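Local coordinates for proline dipeptidase (Streptococcus agalactiae, PDB 3OOO), which is probably a manganese-dependent peptidase of the M24B family, a hydrolase expected to split dipeptides ending in proline, represented here by its N-terminal creatinase/prolidase domain, at residues K109-G112 and L113-V116. Numbering follows the deposited sequence.
Sequences KFQG and LQTV
With chi1 at 179°, Phe110 holds CG anti to the backbone N and turns its ring outward from the helix, leaning slightly toward Gln114. Gln114, CG beside the backbone N and the chain extended to CD, lays its amide over one face of that ring, the final torsion (chi3 -72°) turning it nearly parallel. The planes lie 21° apart, a stacked pairing offset toward the rim: Gln114 OE1 sits 3.5 Å from Phe110 CE2, and Gln114 CD lies 3.8 Å from Phe110 CZ. A water joins this amide to that of Gln111, three residues earlier, giving a hydrogen bond to Gln114 OE1 (2.9 Å) and accepting one from Gln111 NE2 (3.1 Å). Beneath the side chains, the helical bonds from Leu113 N to Lys109 O (2.9 Å) and from Gln114 N to Phe110 O (3.0 Å) are intact, whereas Thr115 N reaches Gln111 O only weakly. Thr115 N also bonds Gly112 O at 3.0 Å, from above the carbonyl plane, so its hydrogen is shared between the i-4 and i-3 carbonyls. Thr115 OG1 donates to the same oxygen at 2.6 Å, in the carbonyl plane and on a lone pair. The helix links strands 97-100 and 120-123 in a beta-alpha-beta unit; Leu113 and Gln114 touch Phe121, and Phe102 meets the Phe110 ring edge-to-face. Phe110 also packs on Val107 of the second subunit. Two donors thus share Gly112 O where an i-to-i+3 bond joins a weakened i-to-i+4 bond, and the stacked, water-bridged amide of Gln114 is restrained by a ring on one side and a hydrogen bond at its oxygen.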
# COMPACT_ATOMS: atom_id res chain seq x y z
N LYS A 109 4.07 2.31 -4.78
CA LYS A 109 5.05 3.26 -4.27
C LYS A 109 6.21 2.56 -3.58
O LYS A 109 7.35 3.00 -3.66
CB LYS A 109 4.37 4.29 -3.37
CG LYS A 109 3.41 5.19 -4.13
CD LYS A 109 2.65 6.11 -3.21
CE LYS A 109 1.78 7.04 -4.05
NZ LYS A 109 1.60 8.34 -3.39
N PHE A 110 5.91 1.46 -2.90
CA PHE A 110 6.92 0.62 -2.26
C PHE A 110 7.89 0.09 -3.32
O PHE A 110 9.11 0.16 -3.16
CB PHE A 110 6.22 -0.51 -1.51
CG PHE A 110 7.14 -1.49 -0.83
CD1 PHE A 110 8.13 -1.05 0.06
CD2 PHE A 110 6.98 -2.85 -1.03
CE1 PHE A 110 8.96 -1.97 0.70
CE2 PHE A 110 7.81 -3.78 -0.39
CZ PHE A 110 8.80 -3.33 0.48
N GLN A 111 7.34 -0.43 -4.41
CA GLN A 111 8.18 -0.96 -5.47
C GLN A 111 9.01 0.14 -6.13
O GLN A 111 10.17 -0.07 -6.47
CB GLN A 111 7.37 -1.80 -6.46
CG GLN A 111 6.82 -3.05 -5.78
CD GLN A 111 6.23 -4.08 -6.72
OE1 GLN A 111 5.86 -3.77 -7.85
NE2 GLN A 111 6.13 -5.32 -6.25
N GLY A 112 8.43 1.34 -6.25
CA GLY A 112 9.19 2.50 -6.72
C GLY A 112 10.38 2.79 -5.83
O GLY A 112 11.50 2.98 -6.32
N LEU A 113 10.16 2.84 -4.52
CA LEU A 113 11.25 3.10 -3.58
C LEU A 113 12.35 2.04 -3.66
O LEU A 113 13.53 2.34 -3.49
CB LEU A 113 10.73 3.23 -2.15
CG LEU A 113 9.90 4.48 -1.83
CD1 LEU A 113 9.29 4.40 -0.45
CD2 LEU A 113 10.76 5.74 -1.94
N GLN A 114 11.94 0.80 -3.91
CA GLN A 114 12.91 -0.30 -4.05
C GLN A 114 13.83 -0.15 -5.26
O GLN A 114 14.94 -0.69 -5.26
CB GLN A 114 12.19 -1.65 -4.07
CG GLN A 114 11.61 -2.04 -2.72
CD GLN A 114 10.86 -3.36 -2.76
OE1 GLN A 114 9.77 -3.45 -3.31
NE2 GLN A 114 11.45 -4.38 -2.15
N THR A 115 13.39 0.59 -6.28
CA THR A 115 14.26 0.88 -7.44
C THR A 115 15.33 1.91 -7.11
O THR A 115 16.33 2.03 -7.81
CB THR A 115 13.47 1.35 -8.70
OG1 THR A 115 12.96 2.68 -8.50
CG2 THR A 115 12.34 0.39 -9.04
N VAL A 116 15.09 2.67 -6.03
CA VAL A 116 15.97 3.75 -5.61
C VAL A 116 16.96 3.29 -4.54
O VAL A 116 18.15 3.61 -4.60
CB VAL A 116 15.16 4.97 -5.09
CG1 VAL A 116 16.07 6.04 -4.49
CG2 VAL A 116 14.31 5.56 -6.22
O HOH W 1 7.83 -5.60 -3.68